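Local coordinates for protein adhesin LabA (Helicobacter pylori, PDB 6GMM) that acts as a bacterial surface adhesin and lectin, probably recognising LacdiNAc-type sugars of the gastric mucosa, at residues E10-L15 against A404-L409; I26-D31 against R379-T384; L63-A68 against D247-A252; E397-I402 against N417-K422. One frame throughout, in Å; residues are numbered along the deposited sequence.

Contact 1. Residues E10-L15 against A404-L409; sequences ERLNNL and AAISSL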
loop_
_atom_site.group_PDB
_atom_site.type_symbol
_atom_site.label_atom_id
_atom_site.label_comp_id
_atom_site.label_asym_id
_atom_site.label_seq_id
_atom_site.Cartn_x
_atom_site.Cartn_y
_atom_site.Cartn_z
ATOM N N GLU A 10 31.833 -9.703 15.696
ATOM C CA GLU A 10 30.503 -9.473 15.126
ATOM C C GLU A 10 29.441 -9.505 16.244
ATOM O O GLU A 10 28.504 -8.704 16.223
ATOM C CB GLU A 10 30.202 -10.471 13.984
ATOM C CG GLU A 10 29.012 -10.113 13.091
ATOM C CD GLU A 10 29.019 -8.770 12.368
ATOM O OE1 GLU A 10 30.027 -8.463 11.688
ATOM O OE2 GLU A 10 27.994 -8.051 12.440
ATOM N N ARG A 11 29.657 -10.369 17.255
ATOM C CA ARG A 11 28.812 -10.540 18.441
ATOM C C ARG A 11 28.840 -9.264 19.284
ATOM O O ARG A 11 27.789 -8.785 19.701
ATOM C CB ARG A 11 29.350 -11.707 19.287
ATOM C CG ARG A 11 28.288 -12.547 19.984
ATOM C CD ARG A 11 28.545 -14.039 19.794
ATOM N NE ARG A 11 29.878 -14.450 20.251
ATOM C CZ ARG A 11 30.560 -15.481 19.756
ATOM N NH1 ARG A 11 30.044 -16.221 18.780
ATOM N NH2 ARG A 11 31.765 -15.776 20.230
ATOM N N LEU A 12 30.056 -8.721 19.540
ATOM C CA LEU A 12 30.231 -7.503 20.312
ATOM C C LEU A 12 29.652 -6.319 19.564
ATOM O O LEU A 12 28.900 -5.546 20.163
ATOM C CB LEU A 12 31.709 -7.278 20.670
ATOM C CG LEU A 12 32.074 -5.993 21.424
ATOM C CD1 LEU A 12 31.510 -5.979 22.839
ATOM C CD2 LEU A 12 33.582 -5.810 21.465
ATOM N N ASN A 13 29.937 -6.221 18.242
ATOM C CA ASN A 13 29.440 -5.139 17.390
ATOM C C ASN A 13 27.927 -5.027 17.406
ATOM O O ASN A 13 27.410 -3.915 17.534
ATOM C CB ASN A 13 29.978 -5.228 15.959
ATOM C CG ASN A 13 29.569 -4.057 15.086
ATOM O OD1 ASN A 13 29.616 -2.883 15.487
ATOM N ND2 ASN A 13 29.135 -4.356 13.879
ATOM N N ASN A 14 27.221 -6.162 17.336
ATOM C CA ASN A 14 25.762 -6.127 17.349
ATOM C C ASN A 14 25.213 -5.716 18.717
ATOM O O ASN A 14 24.208 -5.004 18.770
ATOM C CB ASN A 14 25.141 -7.430 16.815
ATOM C CG ASN A 14 25.441 -7.684 15.352
ATOM O OD1 ASN A 14 25.378 -6.785 14.484
ATOM N ND2 ASN A 14 25.746 -8.933 15.045
ATOM N N LEU A 15 25.926 -6.060 19.799
ATOM C CA LEU A 15 25.565 -5.645 21.155
ATOM C C LEU A 15 25.752 -4.116 21.277
ATOM O O LEU A 15 24.957 -3.449 21.934
ATOM C CB LEU A 15 26.448 -6.357 22.201
ATOM C CG LEU A 15 26.126 -7.823 22.539
ATOM C CD1 LEU A 15 27.310 -8.478 23.258
ATOM C CD2 LEU A 15 24.896 -7.928 23.429
ATOM N N ALA A 404 31.090 -8.265 29.816
ATOM C CA ALA A 404 31.394 -9.695 29.829
ATOM C C ALA A 404 32.124 -10.099 28.535
ATOM O O ALA A 404 33.192 -10.706 28.608
ATOM C CB ALA A 404 30.107 -10.499 29.978
ATOM N N ALA A 405 31.588 -9.696 27.373
ATOM C CA ALA A 405 32.139 -9.993 26.048
ATOM C C ALA A 405 33.564 -9.481 25.885
ATOM O O ALA A 405 34.427 -10.227 25.428
ATOM C CB ALA A 405 31.224 -9.437 24.949
ATOM N N ILE A 406 33.826 -8.251 26.335
ATOM C CA ILE A 406 35.151 -7.622 26.239
ATOM C C ILE A 406 36.203 -8.368 27.069
ATOM O O ILE A 406 37.314 -8.573 26.581
ATOM C CB ILE A 406 35.053 -6.107 26.560
ATOM C CG1 ILE A 406 34.340 -5.406 25.390
ATOM C CG2 ILE A 406 36.418 -5.462 26.781
ATOM C CD1 ILE A 406 33.706 -4.189 25.745
ATOM N N SER A 407 35.826 -8.830 28.274
ATOM C CA SER A 407 36.687 -9.542 29.228
ATOM C C SER A 407 37.555 -10.653 28.629
ATOM O O SER A 407 38.732 -10.741 28.978
ATOM C CB SER A 407 35.858 -10.088 30.383
ATOM O OG SER A 407 35.311 -9.016 31.133
ATOM N N SER A 408 36.993 -11.480 27.735
ATOM C CA SER A 408 37.732 -12.578 27.112
ATOM C C SER A 408 38.563 -12.165 25.891
ATOM O O SER A 408 39.462 -12.906 25.490
ATOM C CB SER A 408 36.787 -13.718 26.750
ATOM O OG SER A 408 35.811 -13.315 25.804
ATOM N N LEU A 409 38.266 -10.998 25.304
ATOM C CA LEU A 409 38.938 -10.492 24.107
ATOM C C LEU A 409 40.398 -10.059 24.337
ATOM O O LEU A 409 40.697 -9.526 25.412
ATOM C CB LEU A 409 38.121 -9.331 23.517
ATOM C CG LEU A 409 37.329 -9.596 22.237
ATOM C CD1 LEU A 409 36.265 -10.670 22.431
ATOM C CD2 LEU A 409 36.659 -8.337 21.754
#
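Leu-12 reaches out from its helix with both methyls and meets three residues of 404-409, and the contact is built round that one side chain. Its CG stands anti to the backbone N (chi1 177°), which turns the branch toward the facing helix. There CD1 lies 3.9 Å from Ile-406 CG1 and 4.1 Å from Ala-405 CB. The other methyl, CD2, meets Leu-409 CD2 at 4.0 Å and also sits beside Ile-406 CG1, so the isoleucine's CG1 branch fits against both arms of the leucine fork. Leu-12 crosses Ile-406 at a slant, and Leu-409 likewise.

Toward Leu-15 the fit is looser. Its CD1 only grazes the Ala-405 methyl, at 4.4 Å, and both residues are partly exposed, which makes this the solvent side of the contact. Here Ser-408 OG gives a weak bond back to Ala-405 O within its own turn. No hydrogen bond joins the two segments, whose axes stand 10.4 Å apart and run roughly antiparallel, at 151°.

Between these two segments, one on helix 4-28 and the other at the C-terminal end of helix 388-408, the contact is apolar. Leu-415 of helix 412-415 packs on Leu-12, Ile-406 and Leu-409, while helix 439-452 adds Val-445 against Leu-12 and ties Glu-10 through Ser-449.

Contact 2. Residues I26-D31 against R379-T384; sequences IRQSAD and RNLAYT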
loop_
_atom_site.group_PDB
_atom_site.type_symbol
_atom_site.label_atom_id
_atom_site.label_comp_id
_atom_site.label_asym_id
_atom_site.label_seq_id
_atom_site.Cartn_x
_atom_site.Cartn_y
_atom_site.Cartn_z
ATOM N N ILE A 26 16.165 5.877 25.168
ATOM C CA ILE A 26 15.915 6.076 26.594
ATOM C C ILE A 26 16.115 7.541 26.962
ATOM O O ILE A 26 15.323 8.096 27.734
ATOM C CB ILE A 26 16.727 5.091 27.464
ATOM C CG1 ILE A 26 16.266 3.630 27.259
ATOM C CG2 ILE A 26 16.667 5.467 28.960
ATOM C CD1 ILE A 26 14.983 3.177 28.080
ATOM N N ARG A 27 17.132 8.171 26.338
ATOM C CA ARG A 27 17.446 9.584 26.490
ATOM C C ARG A 27 16.270 10.372 25.914
ATOM O O ARG A 27 15.693 11.188 26.633
ATOM C CB ARG A 27 18.788 9.933 25.802
ATOM C CG ARG A 27 20.025 9.712 26.706
ATOM C CD ARG A 27 21.258 9.221 25.946
ATOM N NE ARG A 27 22.264 10.272 25.757
ATOM C CZ ARG A 27 23.564 10.153 26.039
ATOM N NH1 ARG A 27 24.389 11.171 25.830
ATOM N NH2 ARG A 27 24.046 9.019 26.532
ATOM N N GLN A 28 15.840 10.032 24.667
ATOM C CA GLN A 28 14.710 10.666 23.984
ATOM C C GLN A 28 13.409 10.569 24.810
ATOM O O GLN A 28 12.680 11.559 24.903
ATOM C CB GLN A 28 14.509 10.031 22.615
ATOM C CG GLN A 28 14.616 10.998 21.449
ATOM C CD GLN A 28 14.269 10.328 20.130
ATOM O OE1 GLN A 28 14.604 9.158 19.870
ATOM N NE2 GLN A 28 13.600 11.065 19.250
ATOM N N SER A 29 13.157 9.409 25.461
ATOM C CA SER A 29 11.960 9.148 26.289
ATOM C C SER A 29 11.814 10.049 27.501
ATOM O O SER A 29 10.734 10.104 28.101
ATOM C CB SER A 29 11.933 7.697 26.756
ATOM O OG SER A 29 12.089 6.793 25.682
ATOM N N ALA A 30 12.919 10.694 27.905
ATOM C CA ALA A 30 12.968 11.587 29.049
ATOM C C ALA A 30 12.887 13.067 28.628
ATOM O O ALA A 30 13.035 13.954 29.468
ATOM C CB ALA A 30 14.260 11.332 29.822
ATOM N N ASP A 31 12.626 13.334 27.337
ATOM C CA ASP A 31 12.622 14.695 26.808
ATOM C C ASP A 31 11.232 15.121 26.299
ATOM O O ASP A 31 10.861 14.711 25.204
ATOM C CB ASP A 31 13.716 14.795 25.725
ATOM C CG ASP A 31 14.011 16.169 25.159
ATOM O OD1 ASP A 31 13.295 17.130 25.519
ATOM O OD2 ASP A 31 14.932 16.278 24.319
ATOM N N ARG A 379 7.734 5.964 16.054
ATOM C CA ARG A 379 7.352 4.585 16.397
ATOM C C ARG A 379 8.249 4.039 17.485
ATOM O O ARG A 379 7.762 3.548 18.511
ATOM C CB ARG A 379 7.421 3.685 15.141
ATOM C CG ARG A 379 7.116 2.212 15.412
ATOM C CD ARG A 379 7.425 1.402 14.184
ATOM N NE ARG A 379 7.140 -0.025 14.365
ATOM C CZ ARG A 379 6.792 -0.861 13.386
ATOM N NH1 ARG A 379 6.577 -2.146 13.646
ATOM N NH2 ARG A 379 6.632 -0.413 12.140
ATOM N N ASN A 380 9.570 4.122 17.257
ATOM C CA ASN A 380 10.576 3.619 18.183
ATOM C C ASN A 380 10.498 4.332 19.525
ATOM O O ASN A 380 10.447 3.653 20.563
ATOM C CB ASN A 380 11.954 3.655 17.527
ATOM C CG ASN A 380 11.965 2.736 16.310
ATOM O OD1 ASN A 380 11.282 1.697 16.286
ATOM N ND2 ASN A 380 12.639 3.134 15.239
ATOM N N LEU A 381 10.366 5.675 19.503
ATOM C CA LEU A 381 10.205 6.485 20.725
ATOM C C LEU A 381 8.926 6.025 21.464
ATOM O O LEU A 381 8.962 5.728 22.656
ATOM C CB LEU A 381 10.090 7.983 20.357
ATOM C CG LEU A 381 9.786 8.978 21.509
ATOM C CD1 LEU A 381 10.813 8.872 22.645
ATOM C CD2 LEU A 381 9.869 10.400 21.011
ATOM N N ALA A 382 7.828 5.904 20.738
ATOM C CA ALA A 382 6.552 5.474 21.299
ATOM C C ALA A 382 6.641 4.071 21.926
ATOM O O ALA A 382 6.155 3.893 23.044
ATOM C CB ALA A 382 5.473 5.527 20.243
ATOM N N TYR A 383 7.337 3.111 21.268
ATOM C CA TYR A 383 7.522 1.781 21.849
ATOM C C TYR A 383 8.363 1.833 23.124
ATOM O O TYR A 383 8.061 1.130 24.095
ATOM C CB TYR A 383 8.104 0.782 20.830
ATOM C CG TYR A 383 8.301 -0.605 21.412
ATOM C CD1 TYR A 383 7.242 -1.509 21.485
ATOM C CD2 TYR A 383 9.532 -0.998 21.925
ATOM C CE1 TYR A 383 7.415 -2.784 22.024
ATOM C CE2 TYR A 383 9.719 -2.274 22.461
ATOM C CZ TYR A 383 8.657 -3.164 22.508
ATOM O OH TYR A 383 8.839 -4.418 23.044
ATOM N N THR A 384 9.410 2.673 23.127
ATOM C CA THR A 384 10.298 2.843 24.294
ATOM C C THR A 384 9.508 3.447 25.460
ATOM O O THR A 384 9.538 2.869 26.545
ATOM C CB THR A 384 11.598 3.589 23.922
ATOM O OG1 THR A 384 12.198 2.956 22.785
ATOM C CG2 THR A 384 12.620 3.577 25.042
#
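Ser-29 and Thr-384 come closest here, with the serine OG 3.3 Å from the threonine methyl CG2. That is a polar atom resting on a carbon, and no hydrogen bond crosses between the segments. The same CG2 takes Ile-26 CD1 at 3.9 Å, the two side chains meeting at about a right angle. Beside this pair, Leu-381 brings CD1 up to the backbone of the other segment, 3.7 Å from Ser-29 N, and to Gln-28 CB at 3.9 Å. Its CD2 lies near the amide NE2 of Gln-28.

The next shell sets these groups. Thr-384 has OG1 beside its backbone N (chi1 -51°), which leaves CG2 anti to the N and turned to Ser-29, while OG1 folds back on its own helix and donates to Asn-380 O at 2.9 Å. That carbonyl also accepts from Thr-384 N; the hydroxyl comes in above the carbonyl plane, 40° out of it. Ser-29 OG is likewise engaged at home, bonded to Leu-25 O, so both hydroxyls are bonded to a backbone carbonyl four residues earlier in the chain.

Farther out, Phe-388 of helix 388-408 touches Ile-26 and Ser-29, and Ala-38 of helix 32-50 touches Leu-381. The chain turns sharply at this point: a type I turn runs from Gln-28 to Asp-31, closed by Asp-31 N to Gln-28 O at 3.0 Å, and Asp-31 is the N-cap of the following helix. The arrangement is a turn between two successive helices, packed against the flank of helix 369-386 in a largely helical adhesin.

Contact 3. Residues L63-A68 against D247-A252; sequences LLALNA and DMIKNA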
loop_
_atom_site.group_PDB
_atom_site.type_symbol
_atom_site.label_atom_id
_atom_site.label_comp_id
_atom_site.label_asym_id
_atom_site.label_seq_id
_atom_site.Cartn_x
_atom_site.Cartn_y
_atom_site.Cartn_z
ATOM N N LEU A 63 -6.447 4.753 -5.916
ATOM C CA LEU A 63 -6.667 5.220 -7.289
ATOM C C LEU A 63 -6.026 4.323 -8.352
ATOM O O LEU A 63 -6.695 3.965 -9.315
ATOM C CB LEU A 63 -6.151 6.663 -7.422
ATOM C CG LEU A 63 -7.233 7.749 -7.510
ATOM C CD1 LEU A 63 -8.211 7.678 -6.322
ATOM C CD2 LEU A 63 -6.595 9.145 -7.613
ATOM N N LEU A 64 -4.766 3.919 -8.169
ATOM C CA LEU A 64 -4.135 3.053 -9.178
ATOM C C LEU A 64 -4.771 1.702 -9.218
ATOM O O LEU A 64 -4.965 1.201 -10.305
ATOM C CB LEU A 64 -2.607 2.921 -8.963
ATOM C CG LEU A 64 -1.806 2.262 -10.113
ATOM C CD1 LEU A 64 -2.035 2.959 -11.419
ATOM C CD2 LEU A 64 -0.300 2.191 -9.770
ATOM N N ALA A 65 -5.113 1.106 -8.069
ATOM C CA ALA A 65 -5.784 -0.202 -8.072
ATOM C C ALA A 65 -7.106 -0.107 -8.819
ATOM O O ALA A 65 -7.374 -0.975 -9.645
ATOM C CB ALA A 65 -6.017 -0.706 -6.647
ATOM N N LEU A 66 -7.888 0.984 -8.614
ATOM C CA LEU A 66 -9.202 1.135 -9.289
ATOM C C LEU A 66 -9.067 1.329 -10.807
ATOM O O LEU A 66 -9.644 0.555 -11.585
ATOM C CB LEU A 66 -10.035 2.264 -8.643
ATOM C CG LEU A 66 -10.286 2.161 -7.135
ATOM C CD1 LEU A 66 -11.026 3.365 -6.633
ATOM C CD2 LEU A 66 -11.026 0.875 -6.754
ATOM N N ASN A 67 -8.264 2.322 -11.229
ATOM C CA ASN A 67 -7.983 2.594 -12.638
ATOM C C ASN A 67 -7.391 1.356 -13.290
ATOM O O ASN A 67 -7.702 1.062 -14.438
ATOM C CB ASN A 67 -7.007 3.751 -12.770
ATOM C CG ASN A 67 -7.616 5.095 -12.460
ATOM O OD1 ASN A 67 -8.761 5.387 -12.812
ATOM N ND2 ASN A 67 -6.862 5.954 -11.798
ATOM N N ALA A 68 -6.549 0.616 -12.587
ATOM C CA ALA A 68 -6.009 -0.578 -13.236
ATOM C C ALA A 68 -7.058 -1.693 -13.364
ATOM O O ALA A 68 -7.038 -2.410 -14.368
ATOM C CB ALA A 68 -4.743 -1.060 -12.547
ATOM N N ASP A 247 -2.979 -8.382 -6.604
ATOM C CA ASP A 247 -2.067 -8.016 -5.511
ATOM C C ASP A 247 -2.173 -6.498 -5.222
ATOM O O ASP A 247 -2.116 -6.084 -4.064
ATOM C CB ASP A 247 -0.646 -8.385 -5.920
ATOM C CG ASP A 247 -0.342 -9.875 -5.952
ATOM O OD1 ASP A 247 -0.946 -10.633 -5.142
ATOM O OD2 ASP A 247 0.595 -10.270 -6.685
ATOM N N MET A 248 -2.360 -5.671 -6.282
ATOM C CA MET A 248 -2.537 -4.221 -6.159
ATOM C C MET A 248 -3.773 -3.945 -5.277
ATOM O O MET A 248 -3.708 -3.152 -4.348
ATOM C CB MET A 248 -2.755 -3.603 -7.539
ATOM C CG MET A 248 -1.481 -3.285 -8.272
ATOM S SD MET A 248 -1.818 -2.645 -9.925
ATOM C CE MET A 248 -2.307 -1.029 -9.521
ATOM N N ILE A 249 -4.871 -4.656 -5.541
ATOM C CA ILE A 249 -6.126 -4.552 -4.789
ATOM C C ILE A 249 -5.901 -5.003 -3.322
ATOM O O ILE A 249 -6.359 -4.326 -2.391
ATOM C CB ILE A 249 -7.202 -5.418 -5.516
ATOM C CG1 ILE A 249 -7.662 -4.741 -6.826
ATOM C CG2 ILE A 249 -8.395 -5.772 -4.591
ATOM C CD1 ILE A 249 -8.366 -5.720 -7.886
ATOM N N LYS A 250 -5.202 -6.155 -3.143
ATOM C CA LYS A 250 -4.945 -6.744 -1.841
ATOM C C LYS A 250 -4.122 -5.787 -0.959
ATOM O O LYS A 250 -4.533 -5.476 0.164
ATOM C CB LYS A 250 -4.334 -8.155 -1.993
ATOM C CG LYS A 250 -3.574 -8.647 -0.759
ATOM C CD LYS A 250 -3.161 -10.117 -0.870
ATOM C CE LYS A 250 -2.391 -10.596 0.348
ATOM N NZ LYS A 250 -2.394 -12.082 0.470
ATOM N N ASN A 251 -3.031 -5.246 -1.510
ATOM C CA ASN A 251 -2.162 -4.286 -0.830
ATOM C C ASN A 251 -2.869 -2.949 -0.535
ATOM O O ASN A 251 -2.843 -2.507 0.603
ATOM C CB ASN A 251 -0.853 -4.101 -1.600
ATOM C CG ASN A 251 0.131 -5.243 -1.407
ATOM O OD1 ASN A 251 0.478 -5.609 -0.289
ATOM N ND2 ASN A 251 0.630 -5.823 -2.489
ATOM N N ALA A 252 -3.533 -2.328 -1.513
ATOM C CA ALA A 252 -4.276 -1.068 -1.263
ATOM C C ALA A 252 -5.411 -1.269 -0.202
ATOM O O ALA A 252 -5.749 -0.321 0.500
ATOM C CB ALA A 252 -4.887 -0.544 -2.561
#
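Met-248 and Ala-65 mark a buried helix-helix contact, without hydrogen bonds between the segments, near the centre of the chain, where helix 57-76 meets helix 239-264. The short segments run roughly antiparallel at 150°, with axes 9.0 Å apart. Such an approach depends on small residues: Ala-65 points its methyl at the other helix, 4.2 Å from Ala-252 CB and 4.4 Å from Ile-249 CG1, and it also lies against the main chain at Met-248.

The long arm of the contact belongs to Met-248. Its chain leaves the backbone with CG anti to the carbonyl carbon, runs straight through chi2, then bends at chi3 (76°), and this last turn lays the methyl CE on the surface of helix 57-76. There CE touches two residues one turn apart, 3.9 Å from Ala-68 CB and 3.4 Å from Leu-64 CG. The latter is tighter than ordinary carbon packing. Leu-64 O is also near CE, so the methyl rests against backbone as well as side chains.

Phe-311 of helix 287-311 touches both Leu-64 and Met-248. Beyond Ala-65 and Ile-249 lies helix 188-205, with Leu-192 and Ile-199. On another side of the second segment, polar groups take over: Asp-247 forms a salt bridge with Arg-313, and Asn-251 bonds to Arg-303 and Asp-310. Close antiparallel helices with alanines at the interface, flanked by further helices, are the pattern of a helical bundle, here within the region related to the SabA adhesion domain.

Contact 4. Residues E397-I402 against N417-K422; sequences EHYDSI and NVVSKK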
loop_
_atom_site.group_PDB
_atom_site.type_symbol
_atom_site.label_atom_id
_atom_site.label_comp_id
_atom_site.label_asym_id
_atom_site.label_seq_id
_atom_site.Cartn_x
_atom_site.Cartn_y
_atom_site.Cartn_z
ATOM N N GLU A 397 21.255 -4.614 31.049
ATOM C CA GLU A 397 21.579 -5.997 30.669
ATOM C C GLU A 397 22.606 -5.992 29.555
ATOM O O GLU A 397 23.572 -6.755 29.599
ATOM C CB GLU A 397 20.316 -6.732 30.188
ATOM C CG GLU A 397 19.377 -7.118 31.316
ATOM C CD GLU A 397 18.059 -7.747 30.901
ATOM O OE1 GLU A 397 17.981 -8.323 29.788
ATOM O OE2 GLU A 397 17.109 -7.696 31.715
ATOM N N HIS A 398 22.368 -5.125 28.536
ATOM C CA HIS A 398 23.251 -4.903 27.398
ATOM C C HIS A 398 24.607 -4.424 27.877
ATOM O O HIS A 398 25.604 -4.960 27.406
ATOM C CB HIS A 398 22.622 -3.910 26.428
ATOM C CG HIS A 398 21.675 -4.559 25.471
ATOM N ND1 HIS A 398 20.580 -5.278 25.911
ATOM C CD2 HIS A 398 21.708 -4.598 24.121
ATOM C CE1 HIS A 398 19.980 -5.724 24.823
ATOM N NE2 HIS A 398 20.621 -5.340 23.721
ATOM N N TYR A 399 24.652 -3.484 28.867
ATOM C CA TYR A 399 25.918 -2.972 29.456
ATOM C C TYR A 399 26.735 -4.120 30.051
ATOM O O TYR A 399 27.931 -4.243 29.763
ATOM C CB TYR A 399 25.655 -1.886 30.531
ATOM C CG TYR A 399 26.915 -1.316 31.143
ATOM C CD1 TYR A 399 27.500 -1.905 32.264
ATOM C CD2 TYR A 399 27.519 -0.181 30.613
ATOM C CE1 TYR A 399 28.686 -1.413 32.806
ATOM C CE2 TYR A 399 28.690 0.341 31.167
ATOM C CZ TYR A 399 29.274 -0.285 32.257
ATOM O OH TYR A 399 30.423 0.223 32.801
ATOM N N ASP A 400 26.083 -4.935 30.904
ATOM C CA ASP A 400 26.651 -6.115 31.540
ATOM C C ASP A 400 27.112 -7.142 30.474
ATOM O O ASP A 400 28.211 -7.681 30.601
ATOM C CB ASP A 400 25.628 -6.747 32.508
ATOM C CG ASP A 400 25.263 -5.940 33.756
ATOM O OD1 ASP A 400 26.093 -5.086 34.191
ATOM O OD2 ASP A 400 24.187 -6.208 34.340
ATOM N N SER A 401 26.290 -7.379 29.415
ATOM C CA SER A 401 26.600 -8.300 28.308
ATOM C C SER A 401 27.895 -7.913 27.548
ATOM O O SER A 401 28.672 -8.798 27.183
ATOM C CB SER A 401 25.431 -8.383 27.328
ATOM O OG SER A 401 24.427 -9.295 27.743
ATOM N N ILE A 402 28.098 -6.593 27.308
ATOM C CA ILE A 402 29.247 -5.993 26.609
ATOM C C ILE A 402 30.514 -6.127 27.472
ATOM O O ILE A 402 31.567 -6.563 26.976
ATOM C CB ILE A 402 28.929 -4.508 26.222
ATOM C CG1 ILE A 402 27.929 -4.446 25.067
ATOM C CG2 ILE A 402 30.200 -3.716 25.890
ATOM C CD1 ILE A 402 27.124 -3.150 24.948
ATOM N N ASN A 417 36.548 0.871 27.926
ATOM C CA ASN A 417 35.886 2.174 27.942
ATOM C C ASN A 417 34.901 2.438 26.773
ATOM O O ASN A 417 34.345 3.541 26.705
ATOM C CB ASN A 417 36.925 3.291 28.044
ATOM C CG ASN A 417 37.648 3.325 29.375
ATOM O OD1 ASN A 417 37.050 3.118 30.459
ATOM N ND2 ASN A 417 38.952 3.612 29.314
ATOM N N VAL A 418 34.636 1.425 25.902
ATOM C CA VAL A 418 33.667 1.517 24.781
ATOM C C VAL A 418 32.270 1.916 25.296
ATOM O O VAL A 418 31.498 2.569 24.600
ATOM C CB VAL A 418 33.631 0.249 23.874
ATOM C CG1 VAL A 418 32.991 -0.947 24.576
ATOM C CG2 VAL A 418 32.926 0.535 22.551
ATOM N N VAL A 419 31.969 1.487 26.524
ATOM C CA VAL A 419 30.760 1.780 27.273
ATOM C C VAL A 419 31.196 2.210 28.661
ATOM O O VAL A 419 32.283 1.842 29.140
ATOM C CB VAL A 419 29.733 0.613 27.313
ATOM C CG1 VAL A 419 29.252 0.247 25.923
ATOM C CG2 VAL A 419 30.287 -0.619 28.027
ATOM N N SER A 420 30.369 3.034 29.280
ATOM C CA SER A 420 30.561 3.504 30.645
ATOM C C SER A 420 29.203 3.875 31.207
ATOM O O SER A 420 28.260 4.143 30.443
ATOM C CB SER A 420 31.545 4.675 30.718
ATOM O OG SER A 420 31.134 5.819 29.989
ATOM N N LYS A 421 29.093 3.815 32.533
ATOM C CA LYS A 421 27.897 4.219 33.258
ATOM C C LYS A 421 28.284 5.189 34.384
ATOM O O LYS A 421 29.365 5.082 34.978
ATOM C CB LYS A 421 27.007 3.042 33.702
ATOM C CG LYS A 421 27.674 2.001 34.587
ATOM C CD LYS A 421 26.683 0.868 34.864
ATOM C CE LYS A 421 26.418 0.645 36.333
ATOM N NZ LYS A 421 25.391 -0.409 36.551
ATOM N N LYS A 422 27.451 6.207 34.572
ATOM C CA LYS A 422 27.641 7.259 35.566
ATOM C C LYS A 422 26.360 7.274 36.403
ATOM O O LYS A 422 25.266 7.268 35.838
ATOM C CB LYS A 422 27.823 8.603 34.836
ATOM C CG LYS A 422 28.802 9.583 35.466
ATOM C CD LYS A 422 29.866 10.054 34.449
ATOM C CE LYS A 422 29.428 11.190 33.549
ATOM N NZ LYS A 422 30.322 11.333 32.363
HETATM O O HOH W 1 24.112 -2.637 35.027
#
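Tyr-399 and Lys-421 meet because of their first torsions. The tyrosine CG is anti to its backbone N (chi1 -179°), which carries the ring out from the helix toward the strand, and the lysine CG sits between backbone N and carbonyl carbon (chi1 58°), which bends its chain back over that ring. The two side chains cross at about a right angle. Lys-421 CD lies 3.8 Å from the centroid of the Tyr-399 ring, 18° off the normal, a CH-pi contact over one face, while its CG is 3.6 Å from Tyr-399 CZ.

Elsewhere the ring meets Val-419, whose CG2 is 3.7 Å from Tyr-399 CE2. This methyl bridges to the next turn of the helix, touching Ile-402 CG2 at 3.8 Å, and Val-418 CG1 reaches the same isoleucine methyl at 4.1 Å. Tyr-19 of helix 4-28 touches both Tyr-399 and Val-419. Backbone bonds pair the strand with 433-437.

On the solvent side a water accepts from Lys-421 NZ at 3.0 Å and donates to Asp-400 OD1 at 3.3 Å. The two charged atoms themselves stay apart.

The contact therefore grades from a buried aliphatic cluster to a wetter edge. Lys-421 serves both ends, its methylenes packing on the aromatic face and its ammonium kept near solvent; Asp-400, across the water, and Asp-433, in a long and weak ion pair, would be expected to favour its positive charge.

How the contacts relate
From the N terminus, helix 4-28 supplies the first half of contact 1 near its start and of contact 2 at its end. Contact 1 closes across 388 residues to the end of helix 388-408; contact 2 lies within that span, closing on helix 369-386. Contact 3 falls within both, joining helix 57-76 to helix 239-264 about 48 Å from contact 1, between centres. Contact 4 is local, a helix-to-strand return over 14 residues that follows contact 2 and crosses contact 1. Contacts 1 and 4 touch, sharing helix 388-408 and meeting where Ile-406 CD1 is 3.5 Å from Val-418 CG1. Together they tie the N-terminal helix, helix 388-408 and strand 419-423 into one region, far from contact 3.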